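Local coordinates for protein HP0721 (Helicobacter pylori, PDB 2XRH) that is a secreted protein of unknown function whose helical DUF1104 domain, the part present here, holds a nicotinic acid molecule in a pocket, at residues Met45-Asp48 and Lys49-Phe53; His58-Ala61 and Thr62-Thr65; Asp72-Ala75 and Arg76-Val80. One frame throughout, in Å; residues are numbered along the deposited sequence.

How the contacts relate
All three contacts are local, mostly between residues three to five apart, though in contact 1 Met45 also reaches Phe53. Contacts 1 and 2 share helix 47-65: contact 1 is its start and first turns, a surface contact ruled by charge, and contact 2, about 18 Å away between centres, is its last turns, partly buried and ruled by threonine hydroxyls bonded to backbone carbonyls. Contact 3 belongs to the following helix, 70-86, and lies across the chain's centre from contact 1. Partly buried as well, it differs in that Arg76 and Gln77 meet a ligand and Glu74 meets a second subunit. Contacts 2 and 3 touch where Thr65 packs on Phe73.

Contact 1: residues Met45-Asp48 and Lys49-Phe53; sequences MPED and KRKAF
The start of helix 47-65 is built here, with Pro46 at the N-cap position and Met45 and Glu47 reaching forward to side chains of the first turns. Proline suits the place, since its ring restricts phi and its lack of an N-H costs nothing at this position, where no helical N-H bond is made; its carbonyl O accepts the first regular bond, from Arg50 N at 2.8 Å.

On the solvent side Glu47, Arg50 and Lys51 form a salt-bridge network. Arg50 binds the carboxylate through two nitrogens: its NE gives a bond of 2.8 Å to Glu47 OE1, and its NH2 one of 2.7 Å to Glu47 OE2. Both oxygens lie close to the guanidinium plane and are met on their syn sides, yet the two flat groups are turned 36° apart, so the fork is twisted rather than coplanar. Glu47 bends at chi2 (67°), which folds its carboxylate back alongside Arg50. Lys51 NZ takes the anti lone pair of Glu47 OE2 at 2.9 Å, leaving that oxygen with two charged donors; the pair of cations would be expected to stabilise the anionic carboxylate.

Where Met45 meets Phe53 the contact is apolar. The extended Met45 chain lies nearly perpendicular to Phe53 and sets its CE over one ring face, 3.8 Å from Phe53 CD2, as a CH-pi contact, while SD sits obliquely to the ring in a Met-aromatic contact. A flexible, unbranched thioether fits such a face well.

Phe53, the buried member, touches Leu38 and Met42 of helix 31-44 and Asp16 and Ala20 of helix 16-21. Met45 also touches Asp16, and Arg50 packs on Met42 while its NH1 bonds to His54 ND1, so the start of this helix is fitted against both earlier helices.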
loop_
_atom_site.group_PDB
_atom_site.type_symbol
_atom_site.label_atom_id
_atom_site.label_comp_id
_atom_site.label_asym_id
_atom_site.label_seq_id
_atom_site.Cartn_x
_atom_site.Cartn_y
_atom_site.Cartn_z
ATOM N N MET A 45 23.022 -4.065 -16.705
ATOM C CA MET A 45 22.527 -3.068 -17.604
ATOM C C MET A 45 23.194 -1.698 -17.404
ATOM O O MET A 45 23.450 -1.267 -16.262
ATOM C CB MET A 45 21.061 -2.835 -17.287
ATOM C CG MET A 45 20.179 -3.997 -17.663
ATOM S SD MET A 45 18.412 -3.653 -17.403
ATOM C CE MET A 45 17.759 -5.309 -17.742
ATOM N N PRO A 46 23.426 -0.977 -18.517
ATOM C CA PRO A 46 23.746 0.431 -18.376
ATOM C C PRO A 46 22.595 1.147 -17.677
ATOM O O PRO A 46 21.427 0.722 -17.765
ATOM C CB PRO A 46 23.933 0.922 -19.820
ATOM C CG PRO A 46 23.275 -0.003 -20.649
ATOM C CD PRO A 46 23.192 -1.343 -19.906
ATOM N N GLU A 47 22.907 2.199 -16.963
ATOM C CA GLU A 47 21.882 2.866 -16.165
ATOM C C GLU A 47 20.713 3.388 -16.999
ATOM O O GLU A 47 19.578 3.322 -16.531
ATOM C CB GLU A 47 22.503 3.913 -15.220
ATOM C CG GLU A 47 21.558 4.537 -14.241
ATOM C CD GLU A 47 21.025 3.571 -13.198
ATOM O OE1 GLU A 47 21.474 2.376 -13.077
ATOM O OE2 GLU A 47 20.092 4.025 -12.490
ATOM N N ASP A 48 20.928 3.891 -18.208
ATOM C CA ASP A 48 19.790 4.328 -19.043
ATOM C C ASP A 48 18.804 3.186 -19.298
ATOM O O ASP A 48 17.573 3.344 -19.136
ATOM C CB ASP A 48 20.240 5.061 -20.345
ATOM C CG ASP A 48 21.157 4.262 -21.268
ATOM O OD1 ASP A 48 21.613 3.158 -20.971
ATOM O OD2 ASP A 48 21.448 4.820 -22.359
ATOM N N LYS A 49 19.339 2.025 -19.644
ATOM C CA LYS A 49 18.521 0.847 -19.890
ATOM C C LYS A 49 17.874 0.388 -18.574
ATOM O O LYS A 49 16.696 -0.000 -18.562
ATOM C CB LYS A 49 19.335 -0.284 -20.525
ATOM C CG LYS A 49 19.833 -0.031 -21.969
ATOM C CD LYS A 49 18.776 0.524 -22.917
ATOM C CE LYS A 49 18.955 2.009 -23.068
ATOM N NZ LYS A 49 17.698 2.782 -23.070
ATOM N N ARG A 50 18.628 0.411 -17.483
ATOM C CA ARG A 50 18.093 -0.033 -16.174
ATOM C C ARG A 50 16.901 0.822 -15.777
ATOM O O ARG A 50 15.886 0.292 -15.317
ATOM C CB ARG A 50 19.119 -0.033 -15.050
ATOM C CG ARG A 50 18.650 -0.794 -13.837
ATOM C CD ARG A 50 19.417 -0.445 -12.607
ATOM N NE ARG A 50 19.195 0.961 -12.258
ATOM C CZ ARG A 50 18.067 1.432 -11.735
ATOM N NH1 ARG A 50 17.050 0.614 -11.449
ATOM N NH2 ARG A 50 17.952 2.725 -11.487
ATOM N N LYS A 51 17.012 2.124 -15.990
ATOM C CA LYS A 51 15.909 3.042 -15.621
ATOM C C LYS A 51 14.693 2.762 -16.492
ATOM O O LYS A 51 13.541 2.785 -16.006
ATOM C CB LYS A 51 16.321 4.495 -15.740
ATOM C CG LYS A 51 17.342 4.969 -14.677
ATOM C CD LYS A 51 17.789 6.411 -14.935
ATOM C CE LYS A 51 18.866 6.925 -13.966
ATOM N NZ LYS A 51 18.695 6.544 -12.522
ATOM N N ALA A 52 14.920 2.524 -17.770
ATOM C CA ALA A 52 13.837 2.155 -18.708
ATOM C C ALA A 52 13.132 0.875 -18.276
ATOM O O ALA A 52 11.891 0.772 -18.310
ATOM C CB ALA A 52 14.372 1.986 -20.127
ATOM N N PHE A 53 13.920 -0.091 -17.869
ATOM C CA PHE A 53 13.419 -1.388 -17.480
ATOM C C PHE A 53 12.609 -1.250 -16.188
ATOM O O PHE A 53 11.505 -1.809 -16.046
ATOM C CB PHE A 53 14.581 -2.377 -17.326
ATOM C CG PHE A 53 14.160 -3.787 -17.018
ATOM C CD1 PHE A 53 13.347 -4.487 -17.906
ATOM C CD2 PHE A 53 14.590 -4.412 -15.854
ATOM C CE1 PHE A 53 12.973 -5.784 -17.633
ATOM C CE2 PHE A 53 14.229 -5.735 -15.597
ATOM C CZ PHE A 53 13.420 -6.405 -16.497
#

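Contact 2: residues His58-Ala61 and Thr62-Thr65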
loop_
_atom_site.group_PDB
_atom_site.type_symbol
_atom_site.label_atom_id
_atom_site.label_comp_id
_atom_site.label_asym_id
_atom_site.label_seq_id
_atom_site.Cartn_x
_atom_site.Cartn_y
_atom_site.Cartn_z
ATOM N N HIS A 58 7.373 -0.978 -13.233
ATOM C CA HIS A 58 6.345 -0.214 -12.533
ATOM C C HIS A 58 5.044 -0.139 -13.346
ATOM O O HIS A 58 3.944 -0.303 -12.807
ATOM C CB HIS A 58 6.838 1.213 -12.235
ATOM C CG HIS A 58 7.895 1.311 -11.154
ATOM N ND1 HIS A 58 7.887 0.539 -10.011
ATOM C CD2 HIS A 58 9.002 2.100 -11.057
ATOM C CE1 HIS A 58 8.934 0.831 -9.258
ATOM N NE2 HIS A 58 9.629 1.782 -9.866
ATOM N N GLU A 59 5.166 0.147 -14.642
ATOM C CA GLU A 59 3.991 0.257 -15.508
ATOM C C GLU A 59 3.222 -1.034 -15.571
ATOM O O GLU A 59 1.997 -1.044 -15.480
ATOM C CB GLU A 59 4.366 0.742 -16.893
ATOM C CG GLU A 59 4.872 2.164 -16.820
ATOM C CD GLU A 59 5.162 2.770 -18.166
ATOM O OE1 GLU A 59 5.145 2.036 -19.171
ATOM O OE2 GLU A 59 5.405 3.996 -18.213
ATOM N N TYR A 60 3.917 -2.144 -15.740
ATOM C CA TYR A 60 3.235 -3.433 -15.779
ATOM C C TYR A 60 2.647 -3.824 -14.415
ATOM O O TYR A 60 1.537 -4.356 -14.367
ATOM C CB TYR A 60 4.145 -4.550 -16.349
ATOM C CG TYR A 60 4.202 -4.489 -17.843
ATOM C CD1 TYR A 60 3.112 -4.819 -18.611
ATOM C CD2 TYR A 60 5.312 -3.976 -18.480
ATOM C CE1 TYR A 60 3.143 -4.693 -19.959
ATOM C CE2 TYR A 60 5.374 -3.866 -19.833
ATOM C CZ TYR A 60 4.276 -4.209 -20.572
ATOM O OH TYR A 60 4.250 -4.073 -21.920
ATOM N N ALA A 61 3.368 -3.591 -13.337
ATOM C CA ALA A 61 2.826 -3.912 -12.021
ATOM C C ALA A 61 1.525 -3.117 -11.858
ATOM O O ALA A 61 0.546 -3.633 -11.343
ATOM C CB ALA A 61 3.807 -3.585 -10.899
ATOM N N THR A 62 1.532 -1.863 -12.289
ATOM C CA THR A 62 0.345 -1.016 -12.144
ATOM C C THR A 62 -0.847 -1.582 -12.935
ATOM O O THR A 62 -1.934 -1.817 -12.400
ATOM C CB THR A 62 0.680 0.417 -12.538
ATOM O OG1 THR A 62 1.635 0.929 -11.612
ATOM C CG2 THR A 62 -0.580 1.301 -12.520
ATOM N N LYS A 63 -0.616 -1.858 -14.217
ATOM C CA LYS A 63 -1.643 -2.390 -15.096
ATOM C C LYS A 63 -2.187 -3.717 -14.620
ATOM O O LYS A 63 -3.382 -4.003 -14.719
ATOM C CB LYS A 63 -1.066 -2.556 -16.490
ATOM C CG LYS A 63 -0.773 -1.247 -17.157
ATOM C CD LYS A 63 -0.380 -1.465 -18.617
ATOM C CE LYS A 63 1.108 -1.797 -18.785
ATOM N NZ LYS A 63 1.656 -1.322 -20.102
ATOM N N ASN A 64 -1.280 -4.540 -14.112
ATOM C CA ASN A 64 -1.613 -5.894 -13.720
ATOM C C ASN A 64 -2.341 -5.974 -12.408
ATOM O O ASN A 64 -2.945 -7.019 -12.113
ATOM C CB ASN A 64 -0.376 -6.786 -13.600
ATOM C CG ASN A 64 0.174 -7.206 -14.951
ATOM O OD1 ASN A 64 -0.587 -7.345 -15.884
ATOM N ND2 ASN A 64 1.496 -7.471 -15.035
ATOM N N THR A 65 -2.300 -4.900 -11.626
ATOM C CA THR A 65 -2.945 -4.907 -10.302
ATOM C C THR A 65 -4.047 -3.864 -10.118
ATOM O O THR A 65 -4.778 -3.950 -9.119
ATOM C CB THR A 65 -1.893 -4.777 -9.160
ATOM O OG1 THR A 65 -1.219 -3.504 -9.290
ATOM C CG2 THR A 65 -0.913 -5.939 -9.206
#
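Thr62 and Thr65 bond back to carbonyls one turn earlier in the last turns of helix 47-65. Thr62 OG1 lies beside its own backbone N (chi1 -65°) and gives a bond of 2.9 Å to His58 O, which also accepts Thr62 N at 2.9 Å; the two donors come from opposite faces of the carbonyl plane. At the end of the helix Thr65 OG1 donates to Ala61 O at 2.7 Å, and its N bonds weakly to the same oxygen and also to Thr62 O. This is the close-packed side: small Ala61 lets Ala23 and Leu98 lie against the helix, and Thr65 OG1 has a further partner in Arg99.

The looser side carries Tyr60 and exposed Lys63, running alongside in the same direction. In the conformer described, one of two modelled, Lys63 bends at chi3 (-84°), bringing NZ over one ring face toward its rim, 4.1 Å from the centroid of the Tyr60 ring, a cation-pi contact. Its CE comes 3.6 Å from Tyr60 CD1.

The chemistry implies two kinds of hold: directional hydroxyl bonds let threonine satisfy its polar group in the partly buried helix end, while an electron-rich ring probably helps hold an exposed ammonium.

Contact 3: residues Asp72-Ala75 and Arg76-Val80; sequences DFEA and RQKAV. With NIO (nicotinic acid), chain B.
The Phe73 ring carries Gln77 CG over one face, 3.7 Å from the ring centroid and offset toward the rim, and the Gln77 amide lies only 8° from parallel to that ring. The Arg76 guanidinium has Val80 CG2 over its centre on one face and the nicotinic acid carboxylate at its edge. Arg76 NH1 bonds to ligand O1 at 2.8 Å and weakly to O2, and Arg76 NH2 bonds to O2 at 3.1 Å. Arginine suits this place because its planar, bidentate cation matches a carboxylate; the chain, extended from CG to NE (chi3 174°), carries the group out to the ligand. Its NH2 also bonds to Val26 O, which helps fix the rotation of the group.

Gln77 bends at chi2 (-48°), which turns its amide toward the same carboxylate. OE1 accepts a weak bond from Arg76 NH1, and NE2 gives a weak one of 3.5 Å to ligand O1, its stronger partner being Asp95 O. Gln77 thus touches the ligand weakly and may help orient the arginine.

On another side of the helix, Glu74 and Lys78 run alongside each other. In the Glu74 conformer described, one of two modelled, they form a weak salt bridge, with Glu74 OE1 3.2 Å from Lys78 NZ, and one water bridges the pair, donating to the former and accepting from the latter. The other oxygen, Glu74 OE2, forms a salt bridge with Arg99 of the second subunit, so the acid joins the intrahelical pair to the dimer interface.

Helix 70-86 meets helix 31-44 through Arg76 and Val80, which both touch Ile31, while Phe73 packs on Arg99 of its own chain and on Val70 of the second subunit.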
loop_
_atom_site.group_PDB
_atom_site.type_symbol
_atom_site.label_atom_id
_atom_site.label_comp_id
_atom_site.label_asym_id
_atom_site.label_seq_id
_atom_site.Cartn_x
_atom_site.Cartn_y
_atom_site.Cartn_z
ATOM N N ASP A 72 -7.507 -8.447 -2.012
ATOM C CA ASP A 72 -6.695 -9.445 -2.688
ATOM C C ASP A 72 -5.266 -8.900 -2.875
ATOM O O ASP A 72 -4.305 -9.650 -2.750
ATOM C CB ASP A 72 -7.294 -9.805 -4.037
ATOM C CG ASP A 72 -8.534 -10.640 -3.940
ATOM O OD1 ASP A 72 -8.709 -11.375 -2.953
ATOM O OD2 ASP A 72 -9.341 -10.545 -4.878
ATOM N N PHE A 73 -5.124 -7.612 -3.196
ATOM C CA PHE A 73 -3.792 -7.042 -3.398
ATOM C C PHE A 73 -2.976 -7.033 -2.108
ATOM O O PHE A 73 -1.794 -7.421 -2.096
ATOM C CB PHE A 73 -3.887 -5.641 -3.967
ATOM C CG PHE A 73 -2.563 -5.004 -4.197
ATOM C CD1 PHE A 73 -1.776 -5.355 -5.256
ATOM C CD2 PHE A 73 -2.180 -3.909 -3.454
ATOM C CE1 PHE A 73 -0.549 -4.731 -5.497
ATOM C CE2 PHE A 73 -0.944 -3.285 -3.711
ATOM C CZ PHE A 73 -0.149 -3.711 -4.724
ATOM N N GLU A 74 -3.602 -6.636 -1.020
ATOM C CA GLU A 74 -2.930 -6.625 0.262
ATOM C C GLU A 74 -2.510 -8.031 0.694
ATOM O O GLU A 74 -1.403 -8.245 1.220
ATOM C CB GLU A 74 -3.812 -6.011 1.331
ATOM C CG GLU A 74 -3.100 -5.808 2.627
ATOM C CD GLU A 74 -4.010 -5.230 3.641
ATOM O OE1 GLU A 74 -4.817 -6.008 4.174
ATOM O OE2 GLU A 74 -3.942 -4.000 3.866
ATOM N N ALA A 75 -3.377 -9.004 0.457
ATOM C CA ALA A 75 -3.043 -10.402 0.804
ATOM C C ALA A 75 -1.795 -10.812 0.060
ATOM O O ALA A 75 -0.902 -11.422 0.645
ATOM C CB ALA A 75 -4.206 -11.378 0.468
ATOM N N ARG A 76 -1.739 -10.503 -1.232
ATOM C CA ARG A 76 -0.526 -10.820 -1.992
ATOM C C ARG A 76 0.704 -10.067 -1.480
ATOM O O ARG A 76 1.785 -10.671 -1.325
ATOM C CB ARG A 76 -0.749 -10.554 -3.476
ATOM C CG ARG A 76 0.413 -10.976 -4.278
ATOM C CD ARG A 76 0.340 -10.555 -5.704
ATOM N NE ARG A 76 1.570 -10.854 -6.446
ATOM C CZ ARG A 76 2.602 -10.033 -6.636
ATOM N NH1 ARG A 76 2.687 -8.788 -6.166
ATOM N NH2 ARG A 76 3.589 -10.449 -7.381
ATOM N N GLN A 77 0.559 -8.776 -1.216
ATOM C CA GLN A 77 1.702 -7.960 -0.850
ATOM C C GLN A 77 2.256 -8.393 0.488
ATOM O O GLN A 77 3.484 -8.396 0.699
ATOM C CB GLN A 77 1.357 -6.459 -0.869
ATOM C CG GLN A 77 1.144 -5.803 -2.217
ATOM C CD GLN A 77 2.240 -6.130 -3.213
ATOM O OE1 GLN A 77 2.034 -6.962 -4.035
ATOM N NE2 GLN A 77 3.393 -5.493 -3.091
ATOM N N LYS A 78 1.366 -8.768 1.405
ATOM C CA LYS A 78 1.821 -9.268 2.717
ATOM C C LYS A 78 2.623 -10.564 2.547
ATOM O O LYS A 78 3.668 -10.780 3.174
ATOM C CB LYS A 78 0.658 -9.441 3.661
ATOM C CG LYS A 78 0.038 -8.129 4.119
ATOM C CD LYS A 78 -0.889 -8.367 5.321
ATOM C CE LYS A 78 -1.419 -7.067 5.866
ATOM N NZ LYS A 78 -2.841 -7.136 6.382
ATOM N N ALA A 79 2.144 -11.436 1.688
ATOM C CA ALA A 79 2.805 -12.702 1.444
ATOM C C ALA A 79 4.163 -12.464 0.752
ATOM O O ALA A 79 5.149 -13.162 1.014
ATOM C CB ALA A 79 1.908 -13.686 0.644
ATOM N N VAL A 80 4.203 -11.501 -0.163
ATOM C CA VAL A 80 5.423 -11.143 -0.846
ATOM C C VAL A 80 6.431 -10.636 0.193
ATOM O O VAL A 80 7.581 -11.045 0.190
ATOM C CB VAL A 80 5.196 -10.119 -1.993
ATOM C CG1 VAL A 80 6.494 -9.455 -2.367
ATOM C CG2 VAL A 80 4.549 -10.817 -3.223
HETATM N N NIO B . 9.541 -8.063 -6.387
HETATM C C1 NIO B . 8.246 -8.162 -6.752
HETATM C C2 NIO B . 7.260 -7.413 -6.084
HETATM C C3 NIO B . 7.592 -6.603 -5.037
HETATM C C4 NIO B . 8.933 -6.526 -4.695
HETATM C C5 NIO B . 9.890 -7.270 -5.381
HETATM C C6 NIO B . 5.823 -7.590 -6.420
HETATM O O1 NIO B . 4.991 -7.422 -5.482
HETATM O O2 NIO B . 5.500 -7.961 -7.556
HETATM O O HOH W 1 -4.234 -8.621 4.136
#